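Putative acetyltransferase (Staphylococcus aureus subsp. aureus Mu50, PDB 3H4Q) probably transfers an acetyl group from acetyl-CoA to an amine acceptor, as GNAT-family enzymes do, although its substrate is unknown. Local coordinates at residues H60-V72 / I79-E91. Sequence-based numbering, arbitrary orientation.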
loop_
_atom_site.group_PDB
_atom_site.type_symbol
_atom_site.label_atom_id
_atom_site.label_comp_id
_atom_site.label_asym_id
_atom_site.label_seq_id
_atom_site.Cartn_x
_atom_site.Cartn_y
_atom_site.Cartn_z
ATOM N N HIS A 60 -0.146 6.389 -13.490
ATOM C CA HIS A 60 0.352 5.236 -12.742
ATOM C C HIS A 60 -0.789 4.458 -12.062
ATOM O O HIS A 60 -0.676 3.241 -11.895
ATOM C CB HIS A 60 1.407 5.661 -11.705
ATOM C CG HIS A 60 2.247 4.526 -11.199
ATOM N ND1 HIS A 60 1.890 3.759 -10.108
ATOM C CD2 HIS A 60 3.428 4.027 -11.638
ATOM C CE1 HIS A 60 2.816 2.837 -9.900
ATOM N NE2 HIS A 60 3.759 2.978 -10.816
ATOM N N PHE A 61 -1.868 5.150 -11.652
ATOM C CA PHE A 61 -3.017 4.466 -11.015
ATOM C C PHE A 61 -3.750 3.644 -12.056
ATOM O O PHE A 61 -4.158 2.524 -11.777
ATOM C CB PHE A 61 -4.055 5.397 -10.354
ATOM C CG PHE A 61 -3.649 5.932 -9.018
ATOM C CD1 PHE A 61 -3.354 5.082 -7.986
ATOM C CD2 PHE A 61 -3.627 7.301 -8.777
ATOM C CE1 PHE A 61 -2.974 5.575 -6.758
ATOM C CE2 PHE A 61 -3.257 7.801 -7.550
ATOM C CZ PHE A 61 -2.936 6.939 -6.533
ATOM N N GLU A 62 -3.944 4.218 -13.237
ATOM C CA GLU A 62 -4.586 3.497 -14.330
ATOM C C GLU A 62 -3.835 2.201 -14.623
ATOM O O GLU A 62 -4.448 1.167 -14.856
ATOM C CB GLU A 62 -4.655 4.365 -15.585
ATOM C CG GLU A 62 -5.696 5.478 -15.477
ATOM C CD GLU A 62 -5.692 6.447 -16.654
ATOM O OE1 GLU A 62 -4.700 6.493 -17.410
ATOM O OE2 GLU A 62 -6.692 7.179 -16.821
ATOM N N GLU A 63 -2.509 2.269 -14.607
ATOM C CA GLU A 63 -1.676 1.097 -14.841
ATOM C C GLU A 63 -1.834 0.077 -13.732
ATOM O O GLU A 63 -1.949 -1.106 -14.012
ATOM C CB GLU A 63 -0.206 1.484 -14.987
ATOM C CG GLU A 63 0.099 2.160 -16.308
ATOM C CD GLU A 63 1.525 2.662 -16.385
ATOM O OE1 GLU A 63 2.306 2.403 -15.437
ATOM O OE2 GLU A 63 1.863 3.319 -17.394
ATOM N N ASP A 64 -1.858 0.532 -12.486
ATOM C CA ASP A 64 -2.031 -0.383 -11.362
ATOM C C ASP A 64 -3.361 -1.135 -11.470
ATOM O O ASP A 64 -3.434 -2.335 -11.200
ATOM C CB ASP A 64 -1.971 0.354 -10.026
ATOM C CG ASP A 64 -0.580 0.900 -9.694
ATOM O OD1 ASP A 64 0.436 0.380 -10.213
ATOM O OD2 ASP A 64 -0.510 1.859 -8.881
ATOM N N ILE A 65 -4.409 -0.412 -11.848
ATOM C CA ILE A 65 -5.736 -0.976 -12.026
ATOM C C ILE A 65 -5.778 -1.948 -13.204
ATOM O O ILE A 65 -6.421 -3.000 -13.130
ATOM C CB ILE A 65 -6.753 0.153 -12.216
ATOM C CG1 ILE A 65 -7.009 0.824 -10.859
ATOM C CG2 ILE A 65 -8.063 -0.363 -12.833
ATOM C CD1 ILE A 65 -7.835 2.138 -10.969
ATOM N N ALA A 66 -5.061 -1.632 -14.275
ATOM C CA ALA A 66 -5.038 -2.506 -15.456
ATOM C C ALA A 66 -4.337 -3.820 -15.130
ATOM O O ALA A 66 -4.630 -4.849 -15.745
ATOM C CB ALA A 66 -4.356 -1.813 -16.656
ATOM N N LYS A 67 -3.409 -3.770 -14.181
ATOM C CA LYS A 67 -2.650 -4.925 -13.773
ATOM C C LYS A 67 -3.262 -5.614 -12.551
ATOM O O LYS A 67 -2.676 -6.531 -12.023
ATOM C CB LYS A 67 -1.228 -4.483 -13.413
ATOM C CG LYS A 67 -0.386 -3.916 -14.567
ATOM C CD LYS A 67 0.895 -3.344 -13.954
ATOM C CE LYS A 67 1.777 -2.613 -14.918
ATOM N NZ LYS A 67 2.960 -2.109 -14.156
ATOM N N ASP A 68 -4.435 -5.189 -12.103
ATOM C CA ASP A 68 -5.031 -5.737 -10.890
ATOM C C ASP A 68 -4.047 -5.762 -9.731
ATOM O O ASP A 68 -3.865 -6.792 -9.082
ATOM C CB ASP A 68 -5.643 -7.133 -11.117
ATOM C CG ASP A 68 -6.948 -7.085 -11.858
ATOM O OD1 ASP A 68 -7.494 -5.971 -12.089
ATOM O OD2 ASP A 68 -7.443 -8.184 -12.214
ATOM N N TYR A 69 -3.403 -4.630 -9.478
ATOM C CA TYR A 69 -2.492 -4.515 -8.337
ATOM C C TYR A 69 -3.057 -3.590 -7.265
ATOM O O TYR A 69 -2.394 -3.369 -6.241
ATOM C CB TYR A 69 -1.124 -3.934 -8.746
ATOM C CG TYR A 69 -0.215 -4.759 -9.620
ATOM C CD1 TYR A 69 -0.284 -6.147 -9.653
ATOM C CD2 TYR A 69 0.832 -4.148 -10.309
ATOM C CE1 TYR A 69 0.609 -6.893 -10.422
ATOM C CE2 TYR A 69 1.733 -4.894 -11.078
ATOM C CZ TYR A 69 1.608 -6.264 -11.126
ATOM O OH TYR A 69 2.484 -7.033 -11.865
ATOM N N LEU A 70 -4.254 -3.042 -7.486
ATOM C CA LEU A 70 -4.822 -2.071 -6.558
ATOM C C LEU A 70 -6.107 -2.596 -5.946
ATOM O O LEU A 70 -6.982 -3.045 -6.652
ATOM C CB LEU A 70 -5.049 -0.731 -7.290
ATOM C CG LEU A 70 -5.545 0.491 -6.490
ATOM C CD1 LEU A 70 -5.001 1.789 -7.107
ATOM C CD2 LEU A 70 -7.086 0.578 -6.327
ATOM N N TYR A 71 -6.191 -2.586 -4.624
ATOM C CA TYR A 71 -7.409 -2.986 -3.918
ATOM C C TYR A 71 -8.023 -1.752 -3.280
ATOM O O TYR A 71 -7.282 -0.818 -2.901
ATOM C CB TYR A 71 -7.112 -3.940 -2.777
ATOM C CG TYR A 71 -6.636 -5.324 -3.124
ATOM C CD1 TYR A 71 -5.292 -5.605 -3.264
ATOM C CD2 TYR A 71 -7.539 -6.371 -3.245
ATOM C CE1 TYR A 71 -4.857 -6.889 -3.529
ATOM C CE2 TYR A 71 -7.118 -7.650 -3.519
ATOM C CZ TYR A 71 -5.778 -7.904 -3.656
ATOM O OH TYR A 71 -5.368 -9.179 -3.928
ATOM N N VAL A 72 -9.349 -1.778 -3.119
ATOM C CA VAL A 72 -10.109 -0.709 -2.474
ATOM C C VAL A 72 -10.977 -1.289 -1.366
ATOM O O VAL A 72 -11.323 -2.477 -1.409
ATOM C CB VAL A 72 -11.062 0.042 -3.448
ATOM C CG1 VAL A 72 -10.271 0.817 -4.492
ATOM C CG2 VAL A 72 -12.094 -0.913 -4.086
ATOM N N ILE A 79 -15.747 4.544 -1.596
ATOM C CA ILE A 79 -14.409 4.044 -1.342
ATOM C C ILE A 79 -13.758 4.759 -0.149
ATOM O O ILE A 79 -13.655 5.975 -0.133
ATOM C CB ILE A 79 -13.565 4.165 -2.626
ATOM C CG1 ILE A 79 -14.052 3.092 -3.621
ATOM C CG2 ILE A 79 -12.056 3.984 -2.318
ATOM C CD1 ILE A 79 -13.566 3.310 -4.992
ATOM N N TYR A 80 -13.332 3.991 0.853
ATOM C CA TYR A 80 -12.771 4.531 2.097
ATOM C C TYR A 80 -11.267 4.359 2.240
ATOM O O TYR A 80 -10.687 4.811 3.234
ATOM C CB TYR A 80 -13.477 3.901 3.301
ATOM C CG TYR A 80 -14.917 4.316 3.403
ATOM C CD1 TYR A 80 -15.259 5.555 3.918
ATOM C CD2 TYR A 80 -15.933 3.490 2.976
ATOM C CE1 TYR A 80 -16.574 5.952 4.023
ATOM C CE2 TYR A 80 -17.266 3.886 3.068
ATOM C CZ TYR A 80 -17.575 5.118 3.595
ATOM O OH TYR A 80 -18.898 5.529 3.681
ATOM N N GLY A 81 -10.644 3.704 1.264
ATOM C CA GLY A 81 -9.199 3.577 1.218
ATOM C C GLY A 81 -8.750 2.683 0.083
ATOM O O GLY A 81 -9.570 1.979 -0.512
ATOM N N PHE A 82 -7.461 2.714 -0.243
ATOM C CA PHE A 82 -6.906 1.794 -1.235
ATOM C C PHE A 82 -5.472 1.409 -0.891
ATOM O O PHE A 82 -4.843 2.037 -0.048
ATOM C CB PHE A 82 -6.961 2.376 -2.652
ATOM C CG PHE A 82 -6.087 3.578 -2.860
ATOM C CD1 PHE A 82 -6.558 4.854 -2.591
ATOM C CD2 PHE A 82 -4.805 3.435 -3.370
ATOM C CE1 PHE A 82 -5.762 5.967 -2.803
ATOM C CE2 PHE A 82 -3.995 4.544 -3.578
ATOM C CZ PHE A 82 -4.481 5.816 -3.294
ATOM N N ILE A 83 -4.972 0.391 -1.575
ATOM C CA ILE A 83 -3.628 -0.115 -1.379
ATOM C C ILE A 83 -3.150 -0.677 -2.711
ATOM O O ILE A 83 -3.937 -1.248 -3.467
ATOM C CB ILE A 83 -3.591 -1.221 -0.282
ATOM C CG1 ILE A 83 -2.154 -1.606 0.089
ATOM C CG2 ILE A 83 -4.360 -2.467 -0.718
ATOM C CD1 ILE A 83 -2.048 -2.417 1.415
ATOM N N VAL A 84 -1.869 -0.480 -3.015
ATOM C CA VAL A 84 -1.250 -0.981 -4.241
ATOM C C VAL A 84 -0.146 -1.940 -3.818
ATOM O O VAL A 84 0.725 -1.558 -3.043
ATOM C CB VAL A 84 -0.658 0.167 -5.006
ATOM C CG1 VAL A 84 0.125 -0.326 -6.201
ATOM C CG2 VAL A 84 -1.782 1.124 -5.424
ATOM N N VAL A 85 -0.194 -3.181 -4.293
ATOM C CA VAL A 85 0.799 -4.196 -3.946
ATOM C C VAL A 85 1.141 -5.045 -5.167
ATOM O O VAL A 85 0.265 -5.369 -5.980
ATOM C CB VAL A 85 0.305 -5.130 -2.837
ATOM C CG1 VAL A 85 -1.011 -5.794 -3.234
ATOM C CG2 VAL A 85 1.351 -6.178 -2.532
ATOM N N ASP A 86 2.424 -5.365 -5.308
ATOM C CA ASP A 86 2.935 -6.172 -6.410
ATOM C C ASP A 86 4.358 -6.625 -6.051
ATOM O O ASP A 86 4.761 -6.522 -4.888
ATOM C CB ASP A 86 2.872 -5.392 -7.727
ATOM C CG ASP A 86 3.692 -4.127 -7.699
ATOM O OD1 ASP A 86 4.858 -4.184 -7.259
ATOM O OD2 ASP A 86 3.179 -3.082 -8.156
ATOM N N GLN A 87 5.103 -7.129 -7.032
ATOM C CA GLN A 87 6.467 -7.613 -6.808
ATOM C C GLN A 87 7.539 -6.783 -7.530
ATOM O O GLN A 87 8.706 -7.205 -7.619
ATOM C CB GLN A 87 6.554 -9.088 -7.205
ATOM C CG GLN A 87 5.734 -10.008 -6.313
ATOM C CD GLN A 87 5.786 -11.444 -6.785
ATOM O OE1 GLN A 87 5.388 -11.738 -7.901
ATOM N NE2 GLN A 87 6.262 -12.349 -5.929
ATOM N N ASP A 88 7.147 -5.606 -8.016
ATOM C CA ASP A 88 8.076 -4.676 -8.643
ATOM C C ASP A 88 8.778 -3.924 -7.507
ATOM O O ASP A 88 8.124 -3.289 -6.693
ATOM C CB ASP A 88 7.332 -3.684 -9.533
ATOM C CG ASP A 88 6.565 -4.359 -10.668
ATOM O OD1 ASP A 88 7.009 -5.430 -11.138
ATOM O OD2 ASP A 88 5.523 -3.805 -11.104
ATOM N N GLN A 89 10.100 -4.031 -7.430
ATOM C CA GLN A 89 10.877 -3.372 -6.390
ATOM C C GLN A 89 11.578 -2.126 -6.947
ATOM O O GLN A 89 12.037 -2.130 -8.090
ATOM C CB GLN A 89 11.917 -4.335 -5.824
ATOM C CG GLN A 89 11.341 -5.572 -5.154
ATOM C CD GLN A 89 12.419 -6.462 -4.551
ATOM O OE1 GLN A 89 13.530 -6.012 -4.295
ATOM N NE2 GLN A 89 12.089 -7.724 -4.311
ATOM N N ALA A 90 11.661 -1.077 -6.131
ATOM C CA ALA A 90 12.283 0.186 -6.524
ATOM C C ALA A 90 13.747 -0.024 -6.849
ATOM O O ALA A 90 14.438 -0.741 -6.123
ATOM C CB ALA A 90 12.145 1.223 -5.401
ATOM N N GLU A 91 14.216 0.603 -7.932
ATOM C CA GLU A 91 15.612 0.501 -8.339
ATOM C C GLU A 91 16.516 0.868 -7.174
ATOM O O GLU A 91 17.544 0.232 -6.978
ATOM C CB GLU A 91 15.911 1.413 -9.536
HETATM O O HOH W 1 4.282 -4.828 -13.346
HETATM O O HOH W 2 4.519 -7.836 -9.926
#
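Ile79 and Val72 meet through their methyl ends, CD1 of Ile79 lying 4.2 Å from CG1 of Val72, near the turn of the hairpin. Phe82 follows, on the face of the sheet that also carries Val72 and Leu70. Its ring, with CG tucked over the backbone by a chi1 of 66°, reaches Phe61 of helix 57-66, with CE2 of Phe82 3.5 Å from CE1 of Phe61. The two ring planes are almost perpendicular, and Leu70 CD1 adds a further apolar contact with the Phe82 ring. At Ile83 the backbone pairs twice with Tyr71, N to O in both directions, while CG2 of Ile83 touches CB of Tyr71 on the other face. This is an antiparallel beta hairpin, strands 70-75 and 78-86, in the central mixed sheet of the GNAT fold; helix 57-66 leads into it through a Schellman motif whose C-prime residue is Asp68. Val84 turns CG2 to Leu70 CD1 and CG1 to the carboxylate of Asp64. Val85 N donates to Tyr69 O over 2.9 Å, and its CG1 lies at the edge of the Tyr71 ring. Beyond it, Asp86 sets CB squarely over one face of the Tyr69 ring, 3.4 Å from the centroid, and Lys67 CB covers the opposite face. Tyr69, Tyr71, Val85 and Asp86 help line the pocket of a bound polyether, probably from the crystallisation liquor. Asp86 OD1 accepts from Asp88 N in an Asx turn and is also hydrogen-bonded to His109 NE2. At Gln87, the backbone N donates to a water held by Tyr69 OH. A second water links that hydroxyl with Lys67 NZ and Asp88 OD2.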